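Local coordinates for enhancer of mRNA-decapping protein 4 homolog (Drosophila melanogaster, PDB 2VXG) that seems to take part in mRNA decapping during mRNA degradation and is required for silencing a subset of endogenous microRNA targets, at residues Q22-N27 with L58-Q63; A66-H71 with R77-A82; Q9-M12 with K18-H21. All blocks are in the same frame, centred on the assembly; numbering follows the deposited sequence.

Contact 1 (Q22-N27 with L58-Q63)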
loop_
_atom_site.group_PDB
_atom_site.type_symbol
_atom_site.label_atom_id
_atom_site.label_comp_id
_atom_site.label_asym_id
_atom_site.label_seq_id
_atom_site.Cartn_x
_atom_site.Cartn_y
_atom_site.Cartn_z
ATOM N N GLN A 22 -2.550 12.439 -5.173
ATOM C CA GLN A 22 -1.710 13.517 -4.691
ATOM C C GLN A 22 -0.669 12.951 -3.764
ATOM O O GLN A 22 0.519 13.226 -3.935
ATOM C CB GLN A 22 -2.531 14.580 -3.941
ATOM C CG GLN A 22 -1.710 15.730 -3.333
ATOM C CD GLN A 22 -0.950 16.592 -4.347
ATOM O OE1 GLN A 22 0.247 16.390 -4.565
ATOM N NE2 GLN A 22 -1.635 17.564 -4.954
ATOM N N ALA A 23 -1.103 12.115 -2.818
ATOM C CA ALA A 23 -0.149 11.561 -1.876
ATOM C C ALA A 23 0.955 10.734 -2.607
ATOM O O ALA A 23 2.163 10.872 -2.315
ATOM C CB ALA A 23 -0.865 10.735 -0.854
ATOM N N LEU A 24 0.536 9.904 -3.560
ATOM C CA LEU A 24 1.415 8.957 -4.264
ATOM C C LEU A 24 2.326 9.557 -5.346
ATOM O O LEU A 24 3.421 9.011 -5.652
ATOM C CB LEU A 24 0.610 7.798 -4.855
ATOM C CG LEU A 24 -0.047 6.832 -3.874
ATOM C CD1 LEU A 24 -1.092 5.938 -4.527
ATOM C CD2 LEU A 24 1.022 6.026 -3.124
ATOM N N LEU A 25 1.864 10.635 -5.970
ATOM C CA LEU A 25 2.701 11.408 -6.932
ATOM C C LEU A 25 3.745 12.315 -6.299
ATOM O O LEU A 25 4.577 12.854 -6.994
ATOM C CB LEU A 25 1.810 12.243 -7.837
ATOM C CG LEU A 25 0.976 11.433 -8.834
ATOM C CD1 LEU A 25 0.033 12.321 -9.606
ATOM C CD2 LEU A 25 1.874 10.689 -9.790
ATOM N N ALA A 26 3.659 12.551 -4.992
ATOM C CA ALA A 26 4.598 13.415 -4.263
ATOM C C ALA A 26 5.968 12.783 -3.989
ATOM O O ALA A 26 6.925 13.476 -3.589
ATOM C CB ALA A 26 3.905 13.913 -2.871
ATOM N N ASN A 27 6.082 11.465 -4.184
ATOM C CA ASN A 27 7.338 10.757 -3.897
ATOM C C ASN A 27 7.698 11.007 -2.425
ATOM O O ASN A 27 8.785 11.464 -2.084
ATOM C CB ASN A 27 8.445 11.207 -4.875
ATOM C CG ASN A 27 9.787 10.577 -4.600
ATOM O OD1 ASN A 27 9.878 9.379 -4.313
ATOM N ND2 ASN A 27 10.846 11.375 -4.725
ATOM N N LEU A 58 -1.914 -0.683 -6.398
ATOM C CA LEU A 58 -0.588 -1.235 -6.813
ATOM C C LEU A 58 0.570 -0.270 -6.515
ATOM O O LEU A 58 1.664 -0.674 -6.154
ATOM C CB LEU A 58 -0.574 -1.623 -8.278
ATOM C CG LEU A 58 -1.408 -2.868 -8.664
ATOM C CD1 LEU A 58 -1.546 -3.112 -10.180
ATOM C CD2 LEU A 58 -0.945 -4.149 -7.934
ATOM N N SER A 59 0.321 1.016 -6.683
ATOM C CA SER A 59 1.282 2.078 -6.293
ATOM C C SER A 59 1.519 2.146 -4.765
ATOM O O SER A 59 2.649 2.278 -4.314
ATOM C CB SER A 59 0.767 3.430 -6.808
ATOM O OG SER A 59 1.615 4.526 -6.438
ATOM N N LEU A 60 0.451 2.077 -3.995
ATOM C CA LEU A 60 0.518 2.052 -2.541
ATOM C C LEU A 60 1.336 0.843 -2.103
ATOM O O LEU A 60 2.265 0.978 -1.290
ATOM C CB LEU A 60 -0.906 2.022 -1.954
ATOM C CG LEU A 60 -1.164 2.106 -0.465
ATOM C CD1 LEU A 60 -0.538 3.447 0.004
ATOM C CD2 LEU A 60 -2.690 2.051 -0.162
ATOM N N ILE A 61 1.062 -0.313 -2.707
ATOM C CA ILE A 61 1.839 -1.530 -2.410
ATOM C C ILE A 61 3.343 -1.304 -2.705
ATOM O O ILE A 61 4.209 -1.640 -1.862
ATOM C CB ILE A 61 1.359 -2.782 -3.222
ATOM C CG1 ILE A 61 0.056 -3.336 -2.619
ATOM C CG2 ILE A 61 2.428 -3.887 -3.190
ATOM C CD1 ILE A 61 -0.663 -4.347 -3.534
ATOM N N GLN A 62 3.617 -0.727 -3.843
ATOM C CA GLN A 62 4.930 -0.390 -4.236
ATOM C C GLN A 62 5.655 0.549 -3.252
ATOM O O GLN A 62 6.721 0.266 -2.773
ATOM C CB GLN A 62 4.878 0.125 -5.655
ATOM C CG GLN A 62 6.174 0.309 -6.298
ATOM C CD GLN A 62 6.801 1.644 -6.020
ATOM O OE1 GLN A 62 6.190 2.669 -6.230
ATOM N NE2 GLN A 62 8.017 1.639 -5.575
ATOM N N GLN A 63 4.999 1.623 -2.912
ATOM C CA GLN A 63 5.578 2.692 -2.130
ATOM C C GLN A 63 5.815 2.317 -0.655
ATOM O O GLN A 63 6.861 2.648 -0.098
ATOM C CB GLN A 63 4.732 3.960 -2.234
ATOM C CG GLN A 63 4.779 4.527 -3.667
ATOM C CD GLN A 63 4.526 5.988 -3.752
ATOM O OE1 GLN A 63 4.603 6.713 -2.773
ATOM N NE2 GLN A 63 4.174 6.441 -4.952
HETATM O O HOH W 1 4.589 9.589 -2.653
#
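Leu-24, near the C-terminal end of helix 16-25, faces Leu-60 of helix 54-66 at the closest backbone approach, 7.2 Å between their CA atoms. That spacing leaves room for one layer of side chains, and Leu-24 supplies much of it. Its CG lies anti to the carbonyl carbon (chi1 -67°), which sends the isobutyl fork across to the second helix. There CD1 rests 3.6 Å from Ser-59 OG, while CD2 lies 3.6 Å from Gln-63 CD, over the face of the amide, and also touches Leu-60, whose CD1 is 4.3 Å from it. Serine suits its place because it is small enough to let the leucine close in.

Gln-63 adds the polar link. Its extended chain crosses the leucine obliquely and delivers NE2 to Leu-24 O, 2.8 Å away, with a nearly straight N-H...O angle of 167°. The carbonyl oxygen is met on a lone pair, at a C=O...N angle of 125°, and itself lies almost in the plane of the glutamine amide. A carbonyl close to a helix end is a natural target for such a side chain. On the amide's other branch, OE1 is 2.9 Å from water 1, which is also 2.8 Å from Ala-23 O; the water cannot donate to every acceptor around it, so neither bond need be permanent. Were this glutamine an alanine, the amide would be gone, which would probably leave Leu-24 O without this donor and uncover CD2 of the same leucine. Such packing of helix on helix is consistent with the TPR-related, all-helical C-terminal domain of Ge-1.

Contact 2 (A66-H71 with R77-A82)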
loop_
_atom_site.group_PDB
_atom_site.type_symbol
_atom_site.label_atom_id
_atom_site.label_comp_id
_atom_site.label_asym_id
_atom_site.label_seq_id
_atom_site.Cartn_x
_atom_site.Cartn_y
_atom_site.Cartn_z
ATOM N N ALA A 66 8.653 -0.276 -0.763
ATOM C CA ALA A 66 9.930 0.253 -1.275
ATOM C C ALA A 66 10.868 0.635 -0.133
ATOM O O ALA A 66 12.094 0.675 -0.305
ATOM C CB ALA A 66 9.693 1.494 -2.179
ATOM N N ASP A 67 10.292 0.993 1.002
ATOM C CA ASP A 67 11.065 1.382 2.138
ATOM C C ASP A 67 10.423 0.916 3.409
ATOM O O ASP A 67 9.595 1.621 3.977
ATOM C CB ASP A 67 11.263 2.902 2.172
ATOM C CG ASP A 67 12.034 3.355 3.380
ATOM O OD1 ASP A 67 12.793 2.539 3.961
ATOM O OD2 ASP A 67 11.893 4.545 3.746
ATOM N N MET A 68 10.867 -0.255 3.886
ATOM C CA MET A 68 10.329 -0.893 5.067
ATOM C C MET A 68 11.287 -0.828 6.259
ATOM O O MET A 68 11.234 -1.689 7.152
ATOM C CB MET A 68 10.020 -2.365 4.744
ATOM C CG MET A 68 9.067 -2.525 3.546
ATOM S SD MET A 68 8.619 -4.230 3.116
ATOM C CE MET A 68 7.654 -4.680 4.554
ATOM N N THR A 69 12.147 0.185 6.299
ATOM C CA THR A 69 13.048 0.376 7.457
ATOM C C THR A 69 12.276 0.804 8.736
ATOM O O THR A 69 12.642 0.425 9.852
ATOM C CB THR A 69 14.265 1.307 7.119
ATOM O OG1 THR A 69 13.812 2.545 6.583
ATOM C CG2 THR A 69 15.163 0.637 6.070
ATOM N N ASN A 70 11.197 1.562 8.563
ATOM C CA ASN A 70 10.245 1.796 9.637
ATOM C C ASN A 70 8.845 1.351 9.200
ATOM O O ASN A 70 7.870 2.100 9.248
ATOM C CB ASN A 70 10.264 3.265 10.110
ATOM C CG ASN A 70 9.752 3.432 11.563
ATOM O OD1 ASN A 70 10.286 2.844 12.506
ATOM N ND2 ASN A 70 8.703 4.236 11.732
ATOM N N HIS A 71 8.783 0.086 8.792
ATOM C CA HIS A 71 7.527 -0.639 8.633
ATOM C C HIS A 71 6.799 -0.798 9.970
ATOM O O HIS A 71 7.425 -1.076 10.995
ATOM C CB HIS A 71 7.782 -2.025 8.022
ATOM C CG HIS A 71 6.548 -2.671 7.474
ATOM N ND1 HIS A 71 5.838 -2.138 6.415
ATOM C CD2 HIS A 71 5.910 -3.811 7.824
ATOM C CE1 HIS A 71 4.813 -2.923 6.141
ATOM N NE2 HIS A 71 4.822 -3.936 6.988
ATOM N N ARG A 77 -0.996 -3.303 7.622
ATOM C CA ARG A 77 -2.414 -3.522 7.469
ATOM C C ARG A 77 -2.896 -3.009 6.114
ATOM O O ARG A 77 -3.687 -3.684 5.446
ATOM C CB ARG A 77 -3.162 -2.892 8.653
ATOM C CG ARG A 77 -4.594 -3.299 8.771
ATOM C CD ARG A 77 -5.542 -2.311 8.127
ATOM N NE ARG A 77 -5.509 -1.015 8.816
ATOM C CZ ARG A 77 -6.550 -0.222 9.001
ATOM N NH1 ARG A 77 -7.767 -0.580 8.577
ATOM N NH2 ARG A 77 -6.369 0.939 9.637
ATOM N N TYR A 78 -2.410 -1.835 5.676
ATOM C CA TYR A 78 -2.651 -1.399 4.284
ATOM C C TYR A 78 -2.048 -2.285 3.225
ATOM O O TYR A 78 -2.657 -2.458 2.180
ATOM C CB TYR A 78 -2.250 0.063 4.027
ATOM C CG TYR A 78 -3.415 0.982 4.380
ATOM C CD1 TYR A 78 -4.218 1.556 3.386
ATOM C CD2 TYR A 78 -3.742 1.214 5.706
ATOM C CE1 TYR A 78 -5.306 2.381 3.729
ATOM C CE2 TYR A 78 -4.816 2.015 6.061
ATOM C CZ TYR A 78 -5.598 2.593 5.070
ATOM O OH TYR A 78 -6.679 3.396 5.430
ATOM N N LEU A 79 -0.853 -2.831 3.467
ATOM C CA LEU A 79 -0.276 -3.790 2.516
ATOM C C LEU A 79 -1.189 -4.994 2.417
ATOM O O LEU A 79 -1.462 -5.459 1.322
ATOM C CB LEU A 79 1.088 -4.300 2.961
ATOM C CG LEU A 79 2.269 -3.386 2.773
ATOM C CD1 LEU A 79 3.507 -4.206 3.171
ATOM C CD2 LEU A 79 2.294 -2.833 1.348
ATOM N N ASN A 80 -1.609 -5.492 3.574
ATOM C CA ASN A 80 -2.604 -6.580 3.657
ATOM C C ASN A 80 -3.871 -6.290 2.854
ATOM O O ASN A 80 -4.251 -7.075 1.997
ATOM C CB ASN A 80 -2.999 -6.859 5.108
ATOM C CG ASN A 80 -1.888 -7.569 5.923
ATOM O OD1 ASN A 80 -0.922 -8.082 5.366
ATOM N ND2 ASN A 80 -2.045 -7.590 7.256
ATOM N N GLU A 81 -4.537 -5.180 3.175
ATOM C CA GLU A 81 -5.806 -4.821 2.522
ATOM C C GLU A 81 -5.635 -4.519 1.065
ATOM O O GLU A 81 -6.438 -4.962 0.266
ATOM C CB GLU A 81 -6.496 -3.639 3.174
ATOM C CG GLU A 81 -6.905 -3.860 4.591
ATOM C CD GLU A 81 -8.114 -4.713 4.818
ATOM O OE1 GLU A 81 -8.812 -5.174 3.872
ATOM O OE2 GLU A 81 -8.380 -4.917 6.021
ATOM N N ALA A 82 -4.561 -3.817 0.699
ATOM C CA ALA A 82 -4.352 -3.513 -0.705
ATOM C C ALA A 82 -4.156 -4.779 -1.517
ATOM O O ALA A 82 -4.725 -4.922 -2.606
ATOM C CB ALA A 82 -3.198 -2.515 -0.906
#
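Asp-67 OD1 accepts two hydrogen bonds from Thr-69, shaping the loop from which Met-68 and His-71 reach Leu-79. The hydroxyl OG1 donates to OD1 over 2.8 Å, arriving on the syn side of the carboxylate and 17° out of its plane, while Thr-69 N adds a weak bond to the same oxygen at 3.4 Å. The bond from the backbone N, though weak, gives the bend the form of an Asx turn. Aspartate and threonine suit this exposed bend, since their short polar side chains can tie it together locally.

The inward-facing members of the loop are quite different. The methyl CE of Met-68 lies 3.5 Å above the His-71 ring plane, over its centre, a CH-pi arrangement in which the flexible thioether adapts to the flat ring. CG of the histidine is anti to the backbone N (chi1 -164°), and this brings the end of the imidazole up to Leu-79. Its CE1 meets Leu-79 CD1 at 3.5 Å, with NE2 of the same ring somewhat farther from that methyl, which approaches the ring at a slant. Met-68 CE adds a looser touch to Leu-79 CD1, at 4.4 Å. Leucine fits here because one methyl can meet both loop residues at once. The polar NE2, although buried, is satisfied by a hydrogen bond to Gln-76 OE1, in helix 73-85 like Leu-79, which would also help to fix the ring's rotation.

Around this cluster, helix 121-134 touches Met-68 and His-71 through Val-124 and Leu-79 through Leu-127, and Phe-111 of helix 91-114 meets the imidazole edge-to-face. Ile-64 of helix 54-66 packs on Leu-79, so the loop joining helices 54-66 and 73-85 is also packed by helices 91-114 and 121-134, farther along the chain.

Contact 3 (Q9-M12 with K18-H21)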
loop_
_atom_site.group_PDB
_atom_site.type_symbol
_atom_site.label_atom_id
_atom_site.label_comp_id
_atom_site.label_asym_id
_atom_site.label_seq_id
_atom_site.Cartn_x
_atom_site.Cartn_y
_atom_site.Cartn_z
ATOM N N GLN A 9 -8.916 17.720 2.740
ATOM C CA GLN A 9 -10.055 18.254 2.001
ATOM C C GLN A 9 -10.722 17.223 1.077
ATOM O O GLN A 9 -11.951 16.999 1.108
ATOM C CB GLN A 9 -9.564 19.439 1.203
ATOM C CG GLN A 9 -10.601 20.154 0.410
ATOM C CD GLN A 9 -10.273 21.619 0.256
ATOM O OE1 GLN A 9 -9.177 21.981 -0.232
ATOM N NE2 GLN A 9 -11.223 22.491 0.652
ATOM N N LEU A 10 -9.895 16.612 0.238
ATOM C CA LEU A 10 -10.356 15.606 -0.742
ATOM C C LEU A 10 -11.026 14.436 -0.050
ATOM O O LEU A 10 -12.125 14.057 -0.414
ATOM C CB LEU A 10 -9.178 15.153 -1.618
ATOM C CG LEU A 10 -8.775 16.265 -2.595
ATOM C CD1 LEU A 10 -7.426 16.046 -3.267
ATOM C CD2 LEU A 10 -9.911 16.469 -3.624
ATOM N N LEU A 11 -10.342 13.881 0.944
ATOM C CA LEU A 11 -10.856 12.802 1.796
ATOM C C LEU A 11 -12.167 13.131 2.477
ATOM O O LEU A 11 -13.040 12.281 2.564
ATOM C CB LEU A 11 -9.829 12.446 2.889
ATOM C CG LEU A 11 -8.558 11.780 2.396
ATOM C CD1 LEU A 11 -7.551 11.561 3.549
ATOM C CD2 LEU A 11 -8.887 10.473 1.691
ATOM N N MET A 12 -12.302 14.345 3.006
ATOM C CA MET A 12 -13.594 14.746 3.604
ATOM C C MET A 12 -14.666 14.825 2.522
ATOM O O MET A 12 -15.832 14.473 2.755
ATOM C CB MET A 12 -13.487 16.094 4.365
ATOM C CG MET A 12 -12.472 16.103 5.535
ATOM S SD MET A 12 -12.857 17.202 6.950
ATOM C CE MET A 12 -13.958 16.116 7.833
ATOM N N LYS A 18 -8.459 10.757 -5.742
ATOM C CA LYS A 18 -7.740 12.010 -5.970
ATOM C C LYS A 18 -6.784 12.352 -4.815
ATOM O O LYS A 18 -5.725 12.857 -5.064
ATOM C CB LYS A 18 -8.670 13.205 -6.257
ATOM C CG LYS A 18 -9.507 13.085 -7.542
ATOM C CD LYS A 18 -10.240 14.357 -7.867
ATOM C CE LYS A 18 -11.282 14.164 -8.997
ATOM N NZ LYS A 18 -11.677 15.501 -9.598
ATOM N N ALA A 19 -7.195 12.095 -3.572
ATOM C CA ALA A 19 -6.350 12.307 -2.396
ATOM C C ALA A 19 -5.122 11.405 -2.510
ATOM O O ALA A 19 -3.989 11.857 -2.308
ATOM C CB ALA A 19 -7.096 12.032 -1.133
ATOM N N PHE A 20 -5.335 10.157 -2.914
ATOM C CA PHE A 20 -4.223 9.215 -3.021
ATOM C C PHE A 20 -3.330 9.509 -4.203
ATOM O O PHE A 20 -2.129 9.296 -4.093
ATOM C CB PHE A 20 -4.706 7.754 -3.022
ATOM C CG PHE A 20 -4.898 7.184 -1.633
ATOM C CD1 PHE A 20 -5.981 7.572 -0.877
ATOM C CD2 PHE A 20 -3.966 6.290 -1.076
ATOM C CE1 PHE A 20 -6.199 7.075 0.401
ATOM C CE2 PHE A 20 -4.164 5.760 0.227
ATOM C CZ PHE A 20 -5.285 6.175 0.962
ATOM N N HIS A 21 -3.884 10.004 -5.307
ATOM C CA HIS A 21 -3.057 10.447 -6.445
ATOM C C HIS A 21 -2.070 11.468 -5.958
ATOM O O HIS A 21 -0.893 11.356 -6.255
ATOM C CB HIS A 21 -3.880 11.090 -7.603
ATOM C CG HIS A 21 -4.792 10.147 -8.330
ATOM N ND1 HIS A 21 -5.890 10.586 -9.052
ATOM C CD2 HIS A 21 -4.841 8.794 -8.366
ATOM C CE1 HIS A 21 -6.541 9.542 -9.543
ATOM N NE2 HIS A 21 -5.907 8.438 -9.165
#
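Leu-10 and Leu-11 both turn CG anti to the carbonyl carbon (chi1 -72° and -69°), placing their side chains about Ala-19 of the next helix. The methyl of the alanine thus meets two neighbours on helix 2-13: its CB is 3.8 Å from Leu-10 CB and 3.7 Å from Leu-11 CD2. The two leucines engage it differently. Leu-10 points straight across with its CB, and its CD1 continues past the alanine to lie 4.0 Å from Lys-18 O, over the backbone between Lys-18 and Ala-19. Leu-11 leaves its helix at a slant, and it is the end of the chain, CD2, that swings in.

Alanine suits the middle of this grip because the CA atoms of Leu-10 and Ala-19 are just 5.4 Å apart, a spacing that leaves little room for a longer side chain. Lys-18 takes the border position: its CB sits 4.3 Å from Leu-10 CD1, whereas the extended chain carries the amino group away from the apolar pair. Beyond the contact, Leu-11 also packs on His-38 of helix 29-38, and Phe-20, beside Ala-19, reaches Leu-36 of that helix and Val-56 of helix 54-66. Two consecutive helices joined by a short turn and closed by leucine and alanine are in keeping with the TPR-like family of this C-terminal domain.

The three contacts run from the edge of the domain to its interior. Contact 3, its centre about 16 Å from that of the chain, is partly buried, and made by apolar packing with no hydrogen bond across it. Contact 1 shares helix 16-25 with it, and its Leu-60 packs on Phe-20 of contact 3; also partly buried, it mixes leucine packing with an amide hydrogen bond and a water. Contact 2, its centre about 6 Å from that of the chain, is buried and joins an aromatic ring to methyl groups, its polar bonds lying within the loop or to Gln-76. It adjoins contact 1 through Ile-61 on Ala-82 and Leu-60 on Tyr-78.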